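Long-range contact in porin B (Pseudomonas putida, PDB 4GEY), which forms an outer-membrane beta-barrel channel that probably takes up glucose and related sugars: residues Ala113-Arg125 / Phe161-Ser173. The protein carries 2 engineered substitutions. Sequence-based numbering, arbitrary orientation.
Sequences AGQFSSVQEVWGR and FPCDFQNLAFCGS. With BGC (beta-D-glucopyranose), chain B.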
ATOM      1  N   ALA A 113      14.678   7.627  13.678  1.00 32.13           N
ATOM      2  CA  ALA A 113      13.355   8.123  13.324  1.00 35.68           C
ATOM      3  C   ALA A 113      13.189   8.050  11.806  1.00 34.71           C
ATOM      4  O   ALA A 113      13.332   9.047  11.089  1.00 38.49           O
ATOM      5  CB  ALA A 113      13.150   9.556  13.836  1.00 28.58           C
ATOM      6  N   GLY A 114      12.890   6.852  11.327  1.00 30.59           N
ATOM      7  CA  GLY A 114      12.890   6.574   9.909  1.00 22.20           C
ATOM      8  C   GLY A 114      11.702   7.185   9.213  1.00 25.98           C
ATOM      9  O   GLY A 114      10.698   7.510   9.849  1.00 23.61           O
ATOM     10  N   GLN A 115      11.827   7.335   7.899  1.00 21.31           N
ATOM     11  CA  GLN A 115      10.772   7.875   7.060  1.00 24.41           C
ATOM     12  C   GLN A 115       9.485   7.069   7.191  1.00 27.20           C
ATOM     13  O   GLN A 115       9.525   5.851   7.314  1.00 34.28           O
ATOM     14  CB  GLN A 115      11.213   7.874   5.592  1.00 24.34           C
ATOM     15  CG  GLN A 115      10.270   8.639   4.710  1.00 20.37           C
ATOM     16  CD  GLN A 115      10.586   8.500   3.265  1.00 29.81           C
ATOM     17  OE1 GLN A 115      11.633   7.959   2.901  1.00 25.21           O
ATOM     18  NE2 GLN A 115       9.681   8.981   2.411  1.00 20.01           N
ATOM     19  N   PHE A 116       8.343   7.744   7.172  1.00 25.66           N
ATOM     20  CA  PHE A 116       7.084   7.033   7.266  1.00 26.92           C
ATOM     21  C   PHE A 116       6.781   6.380   5.932  1.00 27.97           C
ATOM     22  O   PHE A 116       6.619   5.166   5.853  1.00 32.45           O
ATOM     23  CB  PHE A 116       5.946   7.949   7.740  1.00 20.73           C
ATOM     24  CG  PHE A 116       6.027   8.286   9.187  1.00 21.26           C
ATOM     25  CD1 PHE A 116       5.569   7.397  10.140  1.00 21.57           C
ATOM     26  CD2 PHE A 116       6.602   9.478   9.605  1.00 34.38           C
ATOM     27  CE1 PHE A 116       5.664   7.689  11.497  1.00 23.54           C
ATOM     28  CE2 PHE A 116       6.696   9.785  10.954  1.00 36.71           C
ATOM     29  CZ  PHE A 116       6.226   8.886  11.905  1.00 33.66           C
ATOM     30  N   SER A 117       6.730   7.192   4.885  1.00 29.93           N
ATOM     31  CA  SER A 117       6.638   6.685   3.528  1.00 29.29           C
ATOM     32  C   SER A 117       7.989   6.093   3.111  1.00 25.94           C
ATOM     33  O   SER A 117       8.907   5.970   3.925  1.00 31.28           O
ATOM     34  CB  SER A 117       6.214   7.798   2.560  1.00 30.41           C
ATOM     35  OG  SER A 117       5.952   7.284   1.261  1.00 27.45           O
ATOM     36  N   SER A 118       8.102   5.726   1.841  1.00 21.13           N
ATOM     37  CA  SER A 118       9.246   4.981   1.344  1.00 19.66           C
ATOM     38  C   SER A 118       9.400   5.278  -0.134  1.00 30.47           C
ATOM     39  O   SER A 118       8.408   5.348  -0.871  1.00 30.28           O
ATOM     40  CB  SER A 118       9.033   3.480   1.551  1.00 19.72           C
ATOM     41  OG  SER A 118       9.877   2.729   0.698  1.00 19.88           O
ATOM     42  N   VAL A 119      10.639   5.454  -0.575  1.00 27.18           N
ATOM     43  CA  VAL A 119      10.889   5.840  -1.959  1.00 28.68           C
ATOM     44  C   VAL A 119      10.946   4.631  -2.876  1.00 33.74           C
ATOM     45  O   VAL A 119      11.162   4.760  -4.080  1.00 34.76           O
ATOM     46  CB  VAL A 119      12.177   6.662  -2.092  1.00 25.35           C
ATOM     47  CG1 VAL A 119      12.059   7.896  -1.249  1.00 25.98           C
ATOM     48  CG2 VAL A 119      13.390   5.841  -1.665  1.00 23.19           C
ATOM     49  N   GLN A 120      10.750   3.452  -2.297  1.00 29.83           N
ATOM     50  CA  GLN A 120      10.685   2.233  -3.086  1.00 28.44           C
ATOM     51  C   GLN A 120       9.567   1.357  -2.540  1.00 26.82           C
ATOM     52  O   GLN A 120       9.834   0.425  -1.773  1.00 27.53           O
ATOM     53  CB  GLN A 120      12.019   1.482  -3.046  1.00 23.93           C
ATOM     54  CG  GLN A 120      13.134   2.163  -3.794  1.00 28.00           C
ATOM     55  CD  GLN A 120      14.525   1.694  -3.348  1.00 27.97           C
ATOM     56  OE1 GLN A 120      15.146   2.301  -2.461  1.00 26.31           O
ATOM     57  NE2 GLN A 120      15.019   0.619  -3.967  1.00 22.77           N
ATOM     58  N   GLU A 121       8.327   1.652  -2.944  1.00 21.41           N
ATOM     59  CA  GLU A 121       7.143   0.970  -2.395  1.00 19.89           C
ATOM     60  C   GLU A 121       7.280  -0.543  -2.414  1.00 23.95           C
ATOM     61  O   GLU A 121       6.745  -1.225  -1.564  1.00 23.19           O
ATOM     62  CB  GLU A 121       5.854   1.362  -3.141  1.00 19.57           C
ATOM     63  CG  GLU A 121       5.787   0.947  -4.628  1.00 19.74           C
ATOM     64  CD  GLU A 121       5.288  -0.481  -4.848  1.00 38.92           C
ATOM     65  OE1 GLU A 121       5.354  -0.984  -5.993  1.00 44.75           O
ATOM     66  OE2 GLU A 121       4.794  -1.102  -3.886  1.00 33.30           O
ATOM     67  N   VAL A 122       7.988  -1.089  -3.387  1.00 27.68           N
ATOM     68  CA  VAL A 122       7.989  -2.532  -3.500  1.00 30.94           C
ATOM     69  C   VAL A 122       8.820  -3.220  -2.397  1.00 35.85           C
ATOM     70  O   VAL A 122       8.694  -4.430  -2.188  1.00 44.89           O
ATOM     71  CB  VAL A 122       8.411  -2.980  -4.893  1.00 24.81           C
ATOM     72  CG1 VAL A 122       9.934  -3.004  -4.999  1.00 21.38           C
ATOM     73  CG2 VAL A 122       7.806  -4.324  -5.190  1.00 21.40           C
ATOM     74  N   TRP A 123       9.653  -2.451  -1.690  1.00 21.60           N
ATOM     75  CA  TRP A 123      10.468  -3.002  -0.608  1.00 21.23           C
ATOM     76  C   TRP A 123       9.683  -3.180   0.698  1.00 35.28           C
ATOM     77  O   TRP A 123       8.925  -2.295   1.109  1.00 32.80           O
ATOM     78  CB  TRP A 123      11.665  -2.109  -0.306  1.00 21.25           C
ATOM     79  CG  TRP A 123      12.546  -2.675   0.788  1.00 33.43           C
ATOM     80  CD1 TRP A 123      13.629  -3.492   0.625  1.00 32.13           C
ATOM     81  CD2 TRP A 123      12.418  -2.479   2.207  1.00 33.15           C
ATOM     82  NE1 TRP A 123      14.181  -3.814   1.839  1.00 32.53           N
ATOM     83  CE2 TRP A 123      13.457  -3.207   2.829  1.00 34.48           C
ATOM     84  CE3 TRP A 123      11.526  -1.764   3.013  1.00 33.93           C
ATOM     85  CZ2 TRP A 123      13.629  -3.239   4.213  1.00 33.62           C
ATOM     86  CZ3 TRP A 123      11.704  -1.800   4.396  1.00 21.69           C
ATOM     87  CH2 TRP A 123      12.742  -2.524   4.975  1.00 22.32           C
ATOM     88  N   GLY A 124       9.897  -4.303   1.376  1.00 29.04           N
ATOM     89  CA  GLY A 124       9.398  -4.422   2.729  1.00 28.28           C
ATOM     90  C   GLY A 124       8.783  -5.764   3.064  1.00 28.37           C
ATOM     91  O   GLY A 124       8.505  -6.567   2.176  1.00 26.62           O
ATOM     92  N   ARG A 125       8.592  -5.988   4.363  1.00 22.65           N
ATOM     93  CA  ARG A 125       7.960  -7.185   4.899  1.00 23.26           C
ATOM     94  C   ARG A 125       8.819  -8.421   4.796  1.00 30.32           C
ATOM     95  O   ARG A 125       8.291  -9.528   4.740  1.00 24.56           O
ATOM     96  CB  ARG A 125       6.573  -7.452   4.285  1.00 29.43           C
ATOM     97  CG  ARG A 125       5.602  -6.275   4.377  1.00 33.07           C
ATOM     98  CD  ARG A 125       5.477  -5.743   5.793  1.00 32.76           C
ATOM     99  NE  ARG A 125       4.206  -5.059   5.979  1.00 35.53           N
ATOM    100  CZ  ARG A 125       3.780  -4.572   7.139  1.00 31.11           C
ATOM    101  NH1 ARG A 125       4.534  -4.688   8.224  1.00 22.89           N
ATOM    102  NH2 ARG A 125       2.597  -3.966   7.211  1.00 23.96           N
ATOM    103  N   PHE A 161      -6.272   1.121  -3.613  1.00 24.65           N
ATOM    104  CA  PHE A 161      -5.758   2.206  -4.463  1.00 26.47           C
ATOM    105  C   PHE A 161      -4.674   1.575  -5.344  1.00 25.72           C
ATOM    106  O   PHE A 161      -4.004   0.654  -4.899  1.00 23.09           O
ATOM    107  CB  PHE A 161      -5.184   3.331  -3.583  1.00 22.89           C
ATOM    108  CG  PHE A 161      -4.800   4.590  -4.343  1.00 28.58           C
ATOM    109  CD1 PHE A 161      -5.773   5.454  -4.833  1.00 21.75           C
ATOM    110  CD2 PHE A 161      -3.460   4.919  -4.539  1.00 28.84           C
ATOM    111  CE1 PHE A 161      -5.419   6.599  -5.526  1.00 21.24           C
ATOM    112  CE2 PHE A 161      -3.095   6.068  -5.226  1.00 22.58           C
ATOM    113  CZ  PHE A 161      -4.071   6.908  -5.727  1.00 24.02           C
ATOM    114  N   PRO A 162      -4.508   2.050  -6.598  1.00 30.20           N
ATOM    115  CA  PRO A 162      -3.522   1.431  -7.508  1.00 20.47           C
ATOM    116  C   PRO A 162      -2.080   1.631  -7.056  1.00 25.19           C
ATOM    117  O   PRO A 162      -1.801   2.259  -6.029  1.00 32.90           O
ATOM    118  CB  PRO A 162      -3.747   2.164  -8.838  1.00 20.77           C
ATOM    119  CG  PRO A 162      -5.126   2.713  -8.760  1.00 21.00           C
ATOM    120  CD  PRO A 162      -5.342   3.051  -7.288  1.00 25.72           C
ATOM    121  N   CYS A 163      -1.150   1.110  -7.838  1.00 25.76           N
ATOM    122  CA  CYS A 163       0.249   1.167  -7.449  1.00 30.83           C
ATOM    123  C   CYS A 163       1.147   1.445  -8.645  1.00 29.29           C
ATOM    124  O   CYS A 163       2.006   0.631  -8.999  1.00 20.46           O
ATOM    125  CB  CYS A 163       0.676  -0.131  -6.772  1.00 20.07           C
ATOM    126  SG  CYS A 163       2.258   0.005  -5.932  1.00 41.97           S
ATOM    127  N   ASP A 164       0.944   2.604  -9.257  1.00 21.49           N
ATOM    128  CA  ASP A 164       1.779   3.003 -10.376  1.00 20.73           C
ATOM    129  C   ASP A 164       2.943   3.886  -9.920  1.00 32.75           C
ATOM    130  O   ASP A 164       4.043   3.798 -10.484  1.00 33.43           O
ATOM    131  CB  ASP A 164       0.953   3.668 -11.471  1.00 21.13           C
ATOM    132  CG  ASP A 164       0.134   2.666 -12.264  1.00 37.31           C
ATOM    133  OD1 ASP A 164       0.572   1.495 -12.364  1.00 33.71           O
ATOM    134  OD2 ASP A 164      -0.945   3.044 -12.783  1.00 35.84           O
ATOM    135  N   PHE A 165       2.706   4.721  -8.901  1.00 27.97           N
ATOM    136  CA  PHE A 165       3.754   5.575  -8.338  1.00 22.10           C
ATOM    137  C   PHE A 165       4.830   4.695  -7.687  1.00 27.05           C
ATOM    138  O   PHE A 165       4.589   3.534  -7.399  1.00 26.68           O
ATOM    139  CB  PHE A 165       3.181   6.560  -7.309  1.00 29.80           C
ATOM    140  CG  PHE A 165       2.415   7.711  -7.914  1.00 32.56           C
ATOM    141  CD1 PHE A 165       1.063   7.583  -8.226  1.00 26.52           C
ATOM    142  CD2 PHE A 165       3.041   8.934  -8.147  1.00 29.75           C
ATOM    143  CE1 PHE A 165       0.356   8.641  -8.779  1.00 21.73           C
ATOM    144  CE2 PHE A 165       2.340  10.004  -8.708  1.00 27.65           C
ATOM    145  CZ  PHE A 165       0.999   9.860  -9.021  1.00 28.11           C
ATOM    146  N   GLN A 166       6.024   5.232  -7.474  1.00 27.17           N
ATOM    147  CA  GLN A 166       7.054   4.463  -6.801  1.00 24.13           C
ATOM    148  C   GLN A 166       6.995   4.710  -5.294  1.00 32.62           C
ATOM    149  O   GLN A 166       7.282   3.818  -4.483  1.00 19.63           O
ATOM    150  CB  GLN A 166       8.439   4.813  -7.341  1.00 20.36           C
ATOM    151  CG  GLN A 166       9.554   3.960  -6.737  1.00 20.43           C
ATOM    152  CD  GLN A 166      10.815   3.956  -7.574  1.00 23.60           C
ATOM    153  OE1 GLN A 166      10.771   3.761  -8.793  1.00 28.72           O
ATOM    154  NE2 GLN A 166      11.951   4.181  -6.928  1.00 26.46           N
ATOM    155  N   ASN A 167       6.625   5.934  -4.934  1.00 19.64           N
ATOM    156  CA  ASN A 167       6.553   6.340  -3.546  1.00 20.45           C
ATOM    157  C   ASN A 167       5.340   5.719  -2.833  1.00 24.11           C
ATOM    158  O   ASN A 167       4.221   5.780  -3.332  1.00 25.13           O
ATOM    159  CB  ASN A 167       6.489   7.856  -3.477  1.00 21.89           C
ATOM    160  CG  ASN A 167       6.686   8.384  -2.081  1.00 21.54           C
ATOM    161  OD1 ASN A 167       5.801   8.284  -1.229  1.00 24.54           O
ATOM    162  ND2 ASN A 167       7.843   8.972  -1.840  1.00 20.37           N
ATOM    163  N   LEU A 168       5.581   5.139  -1.661  1.00 26.87           N
ATOM    164  CA  LEU A 168       4.561   4.408  -0.908  1.00 24.11           C
ATOM    165  C   LEU A 168       3.305   5.214  -0.691  1.00 24.66           C
ATOM    166  O   LEU A 168       2.213   4.671  -0.759  1.00 33.74           O
ATOM    167  CB  LEU A 168       5.098   3.959   0.455  1.00 28.58           C
ATOM    168  CG  LEU A 168       4.896   2.504   0.884  1.00 32.18           C
ATOM    169  CD1 LEU A 168       4.962   2.398   2.395  1.00 29.02           C
ATOM    170  CD2 LEU A 168       3.617   1.903   0.345  1.00 32.99           C
ATOM    171  N   ALA A 169       3.462   6.507  -0.436  1.00 27.38           N
ATOM    172  CA  ALA A 169       2.333   7.383  -0.155  1.00 25.90           C
ATOM    173  C   ALA A 169       1.295   7.403  -1.280  1.00 31.33           C
ATOM    174  O   ALA A 169       0.152   7.829  -1.062  1.00 34.07           O
ATOM    175  CB  ALA A 169       2.827   8.789   0.105  1.00 19.53           C
ATOM    176  N   PHE A 170       1.692   6.975  -2.481  1.00 26.85           N
ATOM    177  CA  PHE A 170       0.793   7.008  -3.637  1.00 32.17           C
ATOM    178  C   PHE A 170       0.547   5.624  -4.213  1.00 33.15           C
ATOM    179  O   PHE A 170       0.170   5.473  -5.375  1.00 36.06           O
ATOM    180  CB  PHE A 170       1.331   7.938  -4.737  1.00 25.38           C
ATOM    181  CG  PHE A 170       1.782   9.254  -4.226  1.00 26.22           C
ATOM    182  CD1 PHE A 170       0.866  10.190  -3.785  1.00 29.78           C
ATOM    183  CD2 PHE A 170       3.127   9.559  -4.165  1.00 33.74           C
ATOM    184  CE1 PHE A 170       1.290  11.414  -3.285  1.00 35.31           C
ATOM    185  CE2 PHE A 170       3.552  10.773  -3.677  1.00 33.65           C
ATOM    186  CZ  PHE A 170       2.632  11.700  -3.224  1.00 29.70           C
ATOM    187  N   CYS A 171       0.760   4.612  -3.392  1.00 35.49           N
ATOM    188  CA  CYS A 171       0.637   3.238  -3.857  1.00 35.07           C
ATOM    189  C   CYS A 171      -0.040   2.361  -2.804  1.00 36.74           C
ATOM    190  O   CYS A 171       0.459   2.227  -1.689  1.00 42.76           O
ATOM    191  CB  CYS A 171       2.014   2.669  -4.217  1.00 23.72           C
ATOM    192  SG  CYS A 171       2.089   0.859  -4.100  1.00 37.85           S
ATOM    193  N   GLY A 172      -1.185   1.788  -3.157  1.00 32.23           N
ATOM    194  CA  GLY A 172      -1.816   0.764  -2.342  1.00 29.18           C
ATOM    195  C   GLY A 172      -2.687   1.327  -1.248  1.00 25.45           C
ATOM    196  O   GLY A 172      -3.021   2.508  -1.268  1.00 32.20           O
ATOM    197  N   SER A 173      -3.057   0.491  -0.284  1.00 26.67           N
ATOM    198  CA  SER A 173      -3.937   0.960   0.790  1.00 34.56           C
ATOM    199  C   SER A 173      -3.173   1.798   1.805  1.00 31.98           C
ATOM    200  O   SER A 173      -2.260   1.306   2.471  1.00 33.93           O
ATOM    201  CB  SER A 173      -4.646  -0.196   1.493  1.00 38.51           C
ATOM    202  OG  SER A 173      -5.246   0.267   2.691  1.00 39.40           O
TER
HETATM  203  C2  BGC B 501       5.729  -2.749   0.837  0.71 55.08           C
HETATM  204  C3  BGC B 501       4.598  -2.489   0.056  0.71 55.74           C
HETATM  205  C4  BGC B 501       3.390  -3.087   0.620  0.71 61.57           C
HETATM  206  C5  BGC B 501       3.126  -2.664   2.098  0.71 48.98           C
HETATM  207  C6  BGC B 501       2.158  -3.369   2.736  0.71 52.78           C
HETATM  208  C1  BGC B 501       5.607  -2.220   2.170  0.71 51.58           C
HETATM  209  O1  BGC B 501       6.758  -2.532   2.870  0.71 49.70           O
HETATM  210  O2  BGC B 501       6.899  -2.155   0.184  0.71 61.21           O
HETATM  211  O3  BGC B 501       4.844  -2.991  -1.302  0.71 60.25           O
HETATM  212  O4  BGC B 501       2.305  -2.763  -0.202  0.71 71.00           O
HETATM  213  O5  BGC B 501       4.459  -2.818   2.825  0.71 56.13           O
HETATM  214  O6  BGC B 501       2.439  -4.637   3.228  0.71 51.88           O
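S117 OG and N167 CG both stand anti to their own backbone N (chi1 -172° and -169°), and these torsions bring the hydroxyl to the amide oxygen: S117 OG donates to N167 OD1 at 2.7 Å, from above the carbonyl plane. The same OD1 accepts A169 N, closing an Asx turn, while N167 ND2 is bonded to Q411. With an alanine here, the S117 hydroxyl and A169 N would probably both lose their shared acceptor, and Q411 its partner. Alongside, the two loops pair through backbone groups: L168 N reaches S118 O at 2.9 Å in a nearly straight bond, and E121 N meets Q166 O, also at 2.9 Å. Q166, whose amide is also held by V52, donates from NE2 to V119 O at 3.0 Å, that oxygen close to the amide plane. E121 is bent at chi2 (85°), which lays its carboxylate against the C163-C171 disulfide; E121 OE1 lies 3.3 Å from C163 SG and forms a salt bridge with K431. A type I beta turn from Q120 to W123 lets glucose O3 donate to E121 O at 2.6 Å and O1 to W123 O at 2.8 Å, while R125 NE donates to O6 at 3.3 Å. Thus 113-125 carries the sugar-binding carbonyls, and 161-173, with its disulfide, packs behind, bonded to it, at the glucose site within the barrel of this OprB-family carbohydrate-selective porin.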